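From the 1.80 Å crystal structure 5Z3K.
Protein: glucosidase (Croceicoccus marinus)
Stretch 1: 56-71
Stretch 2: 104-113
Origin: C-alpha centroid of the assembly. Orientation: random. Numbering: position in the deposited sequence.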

# COMPACT_ATOMS: atom_id res chain seq x y z
N SER A 56 -7.05 -5.09 5.62
CA SER A 56 -7.71 -5.17 6.91
C SER A 56 -6.85 -5.82 7.99
O SER A 56 -7.28 -5.89 9.14
CB SER A 56 -9.02 -5.96 6.77
OG SER A 56 -8.74 -7.34 6.48
N TYR A 57 -5.65 -6.28 7.64
CA TYR A 57 -4.89 -7.15 8.53
C TYR A 57 -4.59 -6.48 9.87
O TYR A 57 -4.64 -7.13 10.92
CB TYR A 57 -3.59 -7.58 7.83
CG TYR A 57 -2.71 -8.48 8.67
CD1 TYR A 57 -2.99 -9.84 8.77
CD2 TYR A 57 -1.59 -7.99 9.33
CE1 TYR A 57 -2.19 -10.69 9.54
CE2 TYR A 57 -0.78 -8.82 10.09
CZ TYR A 57 -1.09 -10.17 10.19
OH TYR A 57 -0.29 -10.99 10.95
N ASP A 58 -4.34 -5.17 9.88
CA ASP A 58 -4.00 -4.53 11.14
C ASP A 58 -5.22 -4.20 12.00
O ASP A 58 -5.06 -3.88 13.19
CB ASP A 58 -3.14 -3.30 10.88
CG ASP A 58 -1.80 -3.67 10.26
OD1 ASP A 58 -1.08 -4.50 10.86
OD2 ASP A 58 -1.49 -3.19 9.16
N TRP A 59 -6.42 -4.33 11.46
CA TRP A 59 -7.63 -4.25 12.27
C TRP A 59 -7.68 -5.42 13.26
O TRP A 59 -6.93 -6.39 13.18
CB TRP A 59 -8.88 -4.28 11.40
CG TRP A 59 -8.99 -3.20 10.35
CD1 TRP A 59 -8.21 -2.06 10.22
CD2 TRP A 59 -9.95 -3.15 9.29
NE1 TRP A 59 -8.63 -1.32 9.14
CE2 TRP A 59 -9.70 -1.97 8.55
CE3 TRP A 59 -11.01 -3.98 8.90
CZ2 TRP A 59 -10.47 -1.60 7.44
CZ3 TRP A 59 -11.76 -3.63 7.79
CH2 TRP A 59 -11.49 -2.44 7.07
N VAL A 60 -8.61 -5.30 14.21
CA VAL A 60 -8.96 -6.43 15.08
C VAL A 60 -10.03 -7.23 14.35
O VAL A 60 -11.21 -7.20 14.73
CB VAL A 60 -9.42 -5.92 16.46
CG1 VAL A 60 -9.82 -7.09 17.38
CG2 VAL A 60 -8.30 -5.10 17.11
N SER A 61 -9.63 -7.94 13.29
CA SER A 61 -10.56 -8.56 12.34
C SER A 61 -10.00 -9.88 11.84
O SER A 61 -10.01 -10.18 10.64
CB SER A 61 -10.85 -7.64 11.15
OG SER A 61 -11.36 -6.40 11.61
N ARG A 62 -9.51 -10.69 12.77
CA ARG A 62 -8.86 -11.95 12.46
C ARG A 62 -9.84 -13.11 12.59
O ARG A 62 -10.74 -13.10 13.44
CB ARG A 62 -7.66 -12.18 13.37
CG ARG A 62 -6.62 -11.08 13.31
CD ARG A 62 -5.89 -11.10 11.99
NE ARG A 62 -4.90 -10.03 11.97
CZ ARG A 62 -3.70 -10.09 12.56
NH1 ARG A 62 -3.32 -11.19 13.21
NH2 ARG A 62 -2.89 -9.05 12.48
N LEU A 63 -9.67 -14.11 11.74
CA LEU A 63 -10.41 -15.37 11.86
C LEU A 63 -9.46 -16.32 12.59
O LEU A 63 -8.70 -17.06 11.97
CB LEU A 63 -10.84 -15.91 10.50
CG LEU A 63 -11.54 -17.27 10.60
CD1 LEU A 63 -12.71 -17.18 11.56
CD2 LEU A 63 -11.98 -17.79 9.23
N ASP A 64 -9.49 -16.27 13.92
CA ASP A 64 -8.55 -17.09 14.69
C ASP A 64 -8.95 -18.56 14.58
O ASP A 64 -10.12 -18.91 14.41
CB ASP A 64 -8.50 -16.64 16.15
CG ASP A 64 -7.15 -16.95 16.81
OD1 ASP A 64 -6.21 -17.35 16.10
OD2 ASP A 64 -7.03 -16.79 18.04
N THR A 65 -7.94 -19.43 14.63
CA THR A 65 -8.14 -20.86 14.44
C THR A 65 -8.30 -21.61 15.75
O THR A 65 -8.46 -22.83 15.74
CB THR A 65 -6.98 -21.45 13.63
OG1 THR A 65 -5.73 -21.00 14.17
CG2 THR A 65 -7.08 -21.03 12.17
N ILE A 66 -8.23 -20.91 16.88
CA ILE A 66 -8.68 -21.43 18.16
C ILE A 66 -9.73 -20.46 18.69
O ILE A 66 -9.96 -19.39 18.12
CB ILE A 66 -7.53 -21.61 19.16
CG1 ILE A 66 -6.87 -20.25 19.44
CG2 ILE A 66 -6.51 -22.63 18.64
CD1 ILE A 66 -5.65 -20.32 20.33
N ASP A 67 -10.37 -20.84 19.79
CA ASP A 67 -11.34 -19.94 20.42
C ASP A 67 -10.63 -18.71 20.95
O ASP A 67 -9.54 -18.79 21.52
CB ASP A 67 -12.08 -20.65 21.56
CG ASP A 67 -13.04 -21.74 21.08
OD1 ASP A 67 -13.03 -22.07 19.87
OD2 ASP A 67 -13.80 -22.27 21.92
N ASN A 68 -11.26 -17.55 20.75
CA ASN A 68 -10.69 -16.24 21.06
C ASN A 68 -11.82 -15.22 21.01
O ASN A 68 -12.51 -15.12 19.98
CB ASN A 68 -9.57 -15.91 20.06
CG ASN A 68 -8.91 -14.56 20.31
OD1 ASN A 68 -9.38 -13.74 21.10
ND2 ASN A 68 -7.81 -14.30 19.61
N PRO A 69 -12.05 -14.46 22.09
CA PRO A 69 -13.19 -13.52 22.08
C PRO A 69 -13.16 -12.50 20.96
O PRO A 69 -14.22 -12.12 20.45
CB PRO A 69 -13.09 -12.85 23.46
CG PRO A 69 -12.46 -13.89 24.32
CD PRO A 69 -11.48 -14.62 23.43
N THR A 70 -11.98 -12.02 20.57
CA THR A 70 -11.88 -10.97 19.57
C THR A 70 -11.95 -11.51 18.14
O THR A 70 -11.99 -10.71 17.20
CB THR A 70 -10.58 -10.18 19.74
OG1 THR A 70 -9.47 -11.06 19.55
CG2 THR A 70 -10.51 -9.56 21.13
N SER A 71 -11.95 -12.83 17.96
CA SER A 71 -11.98 -13.44 16.64
C SER A 71 -13.34 -13.25 15.98
O SER A 71 -14.36 -13.08 16.66
CB SER A 71 -11.64 -14.93 16.75
OG SER A 71 -11.81 -15.62 15.51
N ASN A 104 -11.99 0.76 -1.54
CA ASN A 104 -12.25 -0.68 -1.53
C ASN A 104 -11.47 -1.35 -0.40
O ASN A 104 -10.63 -0.75 0.26
CB ASN A 104 -11.88 -1.28 -2.89
CG ASN A 104 -12.93 -1.03 -3.93
OD1 ASN A 104 -13.83 -1.84 -4.14
ND2 ASN A 104 -12.85 0.11 -4.59
N ILE A 105 -11.75 -2.63 -0.19
CA ILE A 105 -11.17 -3.35 0.94
C ILE A 105 -10.46 -4.60 0.44
O ILE A 105 -10.97 -5.31 -0.43
CB ILE A 105 -12.24 -3.69 1.99
CG1 ILE A 105 -12.79 -2.38 2.59
CG2 ILE A 105 -11.66 -4.54 3.11
CD1 ILE A 105 -14.06 -2.53 3.40
N LEU A 106 -9.25 -4.82 0.97
CA LEU A 106 -8.51 -6.07 0.81
C LEU A 106 -8.60 -6.76 2.17
O LEU A 106 -7.97 -6.33 3.14
CB LEU A 106 -7.06 -5.80 0.41
CG LEU A 106 -6.10 -6.98 0.44
CD1 LEU A 106 -6.51 -7.93 -0.66
CD2 LEU A 106 -4.67 -6.49 0.23
N PHE A 107 -9.46 -7.77 2.25
CA PHE A 107 -9.75 -8.41 3.53
C PHE A 107 -8.81 -9.59 3.72
O PHE A 107 -8.91 -10.59 2.99
CB PHE A 107 -11.21 -8.84 3.60
CG PHE A 107 -11.68 -9.11 5.00
CD1 PHE A 107 -11.24 -10.25 5.67
CD2 PHE A 107 -12.52 -8.23 5.65
CE1 PHE A 107 -11.65 -10.50 6.96
CE2 PHE A 107 -12.94 -8.47 6.94
CZ PHE A 107 -12.50 -9.61 7.60
N THR A 108 -7.92 -9.49 4.70
CA THR A 108 -6.95 -10.55 4.94
C THR A 108 -7.56 -11.57 5.90
O THR A 108 -7.93 -11.23 7.03
CB THR A 108 -5.64 -9.99 5.51
OG1 THR A 108 -5.11 -9.01 4.61
CG2 THR A 108 -4.60 -11.11 5.66
N ILE A 109 -7.65 -12.81 5.44
CA ILE A 109 -8.07 -13.95 6.24
C ILE A 109 -6.84 -14.52 6.95
O ILE A 109 -5.98 -15.13 6.31
CB ILE A 109 -8.74 -15.02 5.36
CG1 ILE A 109 -9.95 -14.41 4.62
CG2 ILE A 109 -9.14 -16.26 6.18
CD1 ILE A 109 -10.50 -15.26 3.50
N ALA A 110 -6.76 -14.34 8.26
CA ALA A 110 -5.59 -14.78 9.02
C ALA A 110 -5.97 -15.03 10.47
O ALA A 110 -6.93 -14.46 10.99
CB ALA A 110 -4.45 -13.76 8.95
N SER A 111 -5.17 -15.88 11.14
CA SER A 111 -5.37 -16.13 12.55
C SER A 111 -4.86 -14.95 13.37
O SER A 111 -4.41 -13.93 12.84
CB SER A 111 -4.67 -17.43 12.98
OG SER A 111 -3.26 -17.23 13.04
N GLU A 112 -4.93 -15.09 14.70
CA GLU A 112 -4.49 -14.04 15.63
C GLU A 112 -2.97 -14.08 15.81
O GLU A 112 -2.43 -14.34 16.89
CB GLU A 112 -5.22 -14.18 16.96
CG GLU A 112 -4.97 -13.05 17.93
CD GLU A 112 -5.04 -11.68 17.26
OE1 GLU A 112 -4.02 -10.96 17.27
OE2 GLU A 112 -6.11 -11.34 16.73
N ILE A 113 -2.27 -13.84 14.71
CA ILE A 113 -0.81 -13.68 14.74
C ILE A 113 -0.46 -12.42 15.53
O ILE A 113 -0.99 -11.34 15.23
CB ILE A 113 -0.27 -13.58 13.31
CG1 ILE A 113 -0.56 -14.87 12.53
CG2 ILE A 113 1.22 -13.21 13.32
CD1 ILE A 113 -0.68 -14.67 11.01
O HOH W 1 -8.54 -9.08 8.53
O HOH W 2 -0.29 -9.33 13.51
O HOH W 3 -9.20 -12.57 9.01
O HOH W 4 -8.49 -12.46 17.10

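The most striking feature of this contact is Arg62, whose buried guanidinium binds backbone carbonyls of both stretches at once rather than pairing with a carboxylate. Arg62 NH1 donates to Ser111 O (3.0 Å) and to Ile113 O (3.1 Å), both lying at the edge of the guanidinium near its plane, where its N-H bonds point. Arg62 NE and NH2 both donate to Tyr57 O, at 3.1 and 3.0 Å. Arginine suits the site because its planar head carries several donors in fixed directions, enough to tie a loop without regular structure to the irregular segment that follows the strand. Glu112 OE1 lies 4.1 Å from Arg62 NH1, but well out of the guanidinium plane, so charge alone relates them. Water 2 completes the network, accepting from Arg62 NH2 (2.8 Å) and donating to Ile113 O (2.7 Å).

At the other end, Ser56 grips the strand on two counts. Ser56 N donates to Leu106 O (2.9 Å), and Ser56 OG accepts from Thr108 N (2.9 Å), so one small residue satisfies two backbone groups of the strand. With chi1 in p and CB pointing toward the strand, the hydroxyl also lies over one face of the Phe107 ring. Ser56 OG also comes within 3.3 Å of Phe107 CA, and it still has room for a hydrogen bond to water 1 (2.7 Å).

Just past Arg62 the backbones approach closely without forming a regular sheet. Leu63 N makes a weak hydrogen bond to Ala110 O (2.9 Å), and Ser111 CA lies 3.5 Å from Leu63 O in a CA-H...O contact. Water 3 donates to Ser61 O (3.0 Å) and Thr108 O (2.7 Å) and accepts from Ala110 N (3.1 Å), serving polar groups that do not meet directly.

Asp64 makes a further anchor. Its CB points sideways, but its carboxylate comes nearer, and Asp64 OD1 accepts from Glu112 N (3.0 Å) in a nearly straight bond of 167°. Asp64 OD2 accepts from Asn68 ND2 (3.0 Å). A carboxylate suits the place because its two acceptors link the second stretch to a neighbouring part of the loop.

Apolar packing fills in around these polar contacts. The Tyr57 ring meets Ala110 CB at its edge (Tyr57 CE1 to Ala110 CB, 3.9 Å), and the small methyl fits there, close to the ring's plane. Thr108 CG2 lies 3.7 Å from Tyr57 CD1, while Leu63 CD2 approaches Ile109 CG2 at 4.4 Å, branched apolar side chains suited to a buried contact. Together the stretches bury 834 Å², counting both sides.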